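Local coordinates for protein nucleoside hydrolase, putative (Trypanosoma brucei, PDB 3FZ0) that belongs to the nucleoside hydrolase family, whose alpha/beta fold here holds a calcium ion, at residues V44-N47 against Q48-N52; V81-G84 against G85-S88. The protein carries 2 engineered substitutions. All coordinates share one frame; numbering follows the deposited sequence.

Interaction 1 (V44-N47 against Q48-N52); sequences VEVN and QGMEN
The amide of N52 meets V44 at one corner, where N52 ND2 lies 4.1 Å from the V44 CG2 methyl, and it takes a second side-chain amide, that of Q48, at its oxygen. Q48 NE2 gives N52 OD1 a bond of 3.0 Å. The acceptor lies in the plane of the Q48 amide, but the donor stands 32° out of the N52 carbonyl plane, so the two flat groups are not coplanar. Q48 reaches forward, one turn along the helix, to N52 because its CG is anti to the backbone N (chi1 -178°) and the chain then bends at chi2. N52 ND2 is held in turn by the backbone carbonyls of C15 and D89, so this buried amide is gripped at both ends and its rotation is fixed; asparagine, with a donor and an acceptor, suits the place.

V44 packs its CG2 against the backbone of G49, 3.8 Å from G49 N. V44 and E45 lead into helix 46-60, whose first two turns run through N52; it is the helical link of a beta-alpha-beta unit between strands 32-39 and 66-68 of the parallel part of the sheet. E45 is the N-cap residue. Its carbonyl O accepts the first full helical bond from G49 N at 2.8 Å, nearly straight at 166° and in the carbonyl plane, and a weak second one from Q48 N, while its carboxylate takes a weak bond from V46 N. The next bond along, M50 N to V46 O, is 2.9 Å. The side chains of the same two residues touch, V46 CG1 lying 4.4 Å from M50 CG, and both reach V39 and R68; these apolar residues fit the buried face of the helix against the sheet.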
loop_
_atom_site.group_PDB
_atom_site.type_symbol
_atom_site.label_atom_id
_atom_site.label_comp_id
_atom_site.label_asym_id
_atom_site.label_seq_id
_atom_site.Cartn_x
_atom_site.Cartn_y
_atom_site.Cartn_z
ATOM N N VAL B 44 19.689 -7.169 -18.182
ATOM C CA VAL B 44 20.720 -6.295 -18.704
ATOM C C VAL B 44 20.126 -5.015 -19.240
ATOM O O VAL B 44 18.950 -4.948 -19.614
ATOM C CB VAL B 44 21.602 -6.970 -19.792
ATOM C CG1 VAL B 44 22.309 -8.210 -19.182
ATOM C CG2 VAL B 44 20.795 -7.324 -21.037
ATOM N N GLU B 45 20.958 -3.989 -19.254
ATOM C CA GLU B 45 20.568 -2.715 -19.794
ATOM C C GLU B 45 20.318 -2.780 -21.316
ATOM O O GLU B 45 20.987 -3.530 -22.037
ATOM C CB GLU B 45 21.628 -1.678 -19.403
ATOM C CG GLU B 45 21.047 -0.333 -18.917
ATOM C CD GLU B 45 19.567 -0.429 -18.458
ATOM O OE1 GLU B 45 18.641 0.111 -19.176
ATOM O OE2 GLU B 45 19.361 -1.071 -17.388
ATOM N N VAL B 46 19.339 -2.004 -21.797
ATOM C CA VAL B 46 18.960 -1.985 -23.212
ATOM C C VAL B 46 20.137 -1.906 -24.204
ATOM O O VAL B 46 20.139 -2.596 -25.225
ATOM C CB VAL B 46 17.932 -0.872 -23.494
ATOM C CG1 VAL B 46 17.750 -0.631 -25.007
ATOM C CG2 VAL B 46 16.602 -1.250 -22.864
ATOM N N ASN B 47 21.139 -1.081 -23.902
ATOM C CA ASN B 47 22.340 -1.030 -24.732
ATOM C C ASN B 47 23.082 -2.364 -24.849
ATOM O O ASN B 47 23.515 -2.755 -25.926
ATOM C CB ASN B 47 23.290 0.047 -24.235
ATOM C CG ASN B 47 22.947 1.413 -24.775
ATOM O OD1 ASN B 47 22.441 1.538 -25.892
ATOM N ND2 ASN B 47 23.223 2.454 -23.991
ATOM N N GLN B 48 23.226 -3.057 -23.725
ATOM C CA GLN B 48 23.868 -4.331 -23.703
ATOM C C GLN B 48 22.935 -5.339 -24.377
ATOM O O GLN B 48 23.393 -6.179 -25.157
ATOM C CB GLN B 48 24.186 -4.717 -22.266
ATOM C CG GLN B 48 24.923 -6.043 -22.123
ATOM C CD GLN B 48 26.248 -6.019 -22.837
ATOM O OE1 GLN B 48 27.120 -5.229 -22.480
ATOM N NE2 GLN B 48 26.401 -6.851 -23.867
ATOM N N GLY B 49 21.628 -5.237 -24.123
ATOM C CA GLY B 49 20.673 -6.116 -24.777
ATOM C C GLY B 49 20.792 -6.102 -26.300
ATOM O O GLY B 49 20.913 -7.182 -26.949
ATOM N N MET B 50 20.774 -4.889 -26.866
ATOM C CA MET B 50 20.976 -4.692 -28.279
ATOM C C MET B 50 22.214 -5.449 -28.779
ATOM O O MET B 50 22.149 -6.141 -29.807
ATOM C CB MET B 50 21.079 -3.201 -28.617
ATOM C CG MET B 50 19.771 -2.442 -28.475
ATOM S SD MET B 50 18.443 -2.976 -29.569
ATOM C CE MET B 50 18.902 -2.177 -31.104
ATOM N N GLU B 51 23.328 -5.329 -28.056
ATOM C CA GLU B 51 24.560 -6.022 -28.429
ATOM C C GLU B 51 24.389 -7.539 -28.404
ATOM O O GLU B 51 24.886 -8.253 -29.300
ATOM C CB GLU B 51 25.712 -5.607 -27.526
ATOM C CG GLU B 51 26.090 -4.118 -27.643
ATOM C CD GLU B 51 26.574 -3.699 -29.047
ATOM O OE1 GLU B 51 27.383 -4.430 -29.656
ATOM O OE2 GLU B 51 26.168 -2.626 -29.546
ATOM N N ASN B 52 23.653 -8.029 -27.395
ATOM C CA ASN B 52 23.359 -9.476 -27.282
ATOM C C ASN B 52 22.526 -10.001 -28.454
ATOM O O ASN B 52 22.933 -10.980 -29.098
ATOM C CB ASN B 52 22.711 -9.821 -25.939
ATOM C CG ASN B 52 23.577 -9.471 -24.763
ATOM O OD1 ASN B 52 24.754 -9.094 -24.916
ATOM N ND2 ASN B 52 23.015 -9.613 -23.565
#

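Interaction 2 (V81-G84 against G85-S88); sequences VQWG and GFGS
W83 lays its indole over G85, and the contact can be followed outward from CB. W83 CB lies 4.2 Å from G85 N, and CG, set anti to the backbone N (chi1 -173°), stands closer to the same atom. At the ring junction W83 CD2 is 3.6 Å from G85 N. W83 CE3 touches both G85 N and G85 CA; from W83 CZ3 outward the nearest G85 atom is CA. That carbon sits over the six-membered ring of W83, 3.6 Å from its centroid and only 11° off the normal, a CH-pi contact across the face. Glycine suits the place, because a CB on G85 would point toward the indole and run into W83 CZ3. At the outer edge W83 CZ3 meets F86 CD1 at 3.9 Å, near the tryptophan plane. L253 of helix 251-257 touches both aromatic side chains, and F250 packs edge-to-face with F86.

G84, at positive phi, leads into a turn whose corners are G85 and F86, closed by G87 N bonding G84 O at 3.1 Å from above the carbonyl plane. At G87 the backbone angles would jam a CB against the preceding carbonyl O. This is a type I beta turn in the loop following strand 66-68, with W83 beside a bound BTB, consistent with a pocket.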
loop_
_atom_site.group_PDB
_atom_site.type_symbol
_atom_site.label_atom_id
_atom_site.label_comp_id
_atom_site.label_asym_id
_atom_site.label_seq_id
_atom_site.Cartn_x
_atom_site.Cartn_y
_atom_site.Cartn_z
ATOM N N VAL B 81 17.032 -5.762 -8.794
ATOM C CA VAL B 81 18.472 -5.767 -9.001
ATOM C C VAL B 81 18.733 -6.695 -10.195
ATOM O O VAL B 81 17.971 -7.659 -10.412
ATOM C CB VAL B 81 19.129 -6.312 -7.708
ATOM C CG1 VAL B 81 20.461 -6.960 -7.959
ATOM C CG2 VAL B 81 19.217 -5.192 -6.645
ATOM N N GLN B 82 19.776 -6.394 -10.981
ATOM C CA GLN B 82 20.265 -7.303 -12.041
ATOM C C GLN B 82 20.864 -8.573 -11.434
ATOM O O GLN B 82 21.729 -8.528 -10.566
ATOM C CB GLN B 82 21.275 -6.609 -12.959
ATOM C CG GLN B 82 20.671 -5.453 -13.779
ATOM C CD GLN B 82 21.517 -5.021 -14.990
ATOM O OE1 GLN B 82 22.678 -5.412 -15.136
ATOM N NE2 GLN B 82 20.916 -4.213 -15.867
ATOM N N TRP B 83 20.373 -9.710 -11.890
ATOM C CA TRP B 83 20.718 -11.014 -11.327
ATOM C C TRP B 83 22.204 -11.374 -11.459
ATOM O O TRP B 83 22.833 -11.722 -10.472
ATOM C CB TRP B 83 19.868 -12.070 -12.028
ATOM C CG TRP B 83 19.952 -13.482 -11.476
ATOM C CD1 TRP B 83 19.974 -13.869 -10.144
ATOM C CD2 TRP B 83 19.973 -14.698 -12.247
ATOM N NE1 TRP B 83 20.032 -15.248 -10.062
ATOM C CE2 TRP B 83 20.022 -15.779 -11.330
ATOM C CE3 TRP B 83 19.965 -14.976 -13.629
ATOM C CZ2 TRP B 83 20.075 -17.113 -11.747
ATOM C CZ3 TRP B 83 20.016 -16.300 -14.046
ATOM C CH2 TRP B 83 20.057 -17.353 -13.111
ATOM N N GLY B 84 22.749 -11.291 -12.675
ATOM C CA GLY B 84 24.127 -11.685 -12.937
ATOM C C GLY B 84 24.423 -13.194 -13.056
ATOM O O GLY B 84 25.585 -13.595 -13.093
ATOM N N GLY B 85 23.384 -14.030 -13.109
ATOM C CA GLY B 85 23.549 -15.483 -13.243
ATOM C C GLY B 85 24.205 -15.907 -14.555
ATOM O O GLY B 85 25.029 -16.830 -14.599
ATOM N N PHE B 86 23.866 -15.223 -15.632
ATOM C CA PHE B 86 24.478 -15.502 -16.907
ATOM C C PHE B 86 25.780 -14.769 -17.123
ATOM O O PHE B 86 26.379 -14.919 -18.170
ATOM C CB PHE B 86 23.478 -15.202 -18.041
ATOM C CG PHE B 86 22.488 -16.305 -18.256
ATOM C CD1 PHE B 86 21.177 -16.195 -17.745
ATOM C CD2 PHE B 86 22.871 -17.485 -18.929
ATOM C CE1 PHE B 86 20.234 -17.249 -17.922
ATOM C CE2 PHE B 86 21.975 -18.535 -19.111
ATOM C CZ PHE B 86 20.644 -18.419 -18.604
ATOM N N GLY B 87 26.211 -13.977 -16.143
ATOM C CA GLY B 87 27.431 -13.158 -16.271
ATOM C C GLY B 87 27.208 -11.634 -16.312
ATOM O O GLY B 87 26.074 -11.151 -16.347
ATOM N N SER B 88 28.295 -10.863 -16.328
ATOM C CA SER B 88 28.154 -9.409 -16.275
ATOM C C SER B 88 27.365 -8.787 -17.444
ATOM O O SER B 88 26.772 -7.726 -17.267
ATOM C CB SER B 88 29.508 -8.720 -16.071
ATOM O OG SER B 88 30.331 -8.805 -17.213
#

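Interactions 1 and 2 follow one another along the chain, their centres about 13 Å apart, and they meet through Q82: Q82 NE2 packs 3.4 Å from E45 N. N43, just before the first contact, accepts a weak bond from W83 N, and N52 ties to D89, just after the second. N52 also holds C15, whose neighbour D14 is a calcium ligand. Both contacts come within about 9 Å of the metal, whose other ligands are D19, L134 and D283: at nearest approach the side chain of V44 is about 9 Å from calcium and that of F86 about 8 Å. The W83 side chain lies about 3 Å from BTB, probably from the crystallisation liquor, perhaps marking a pocket.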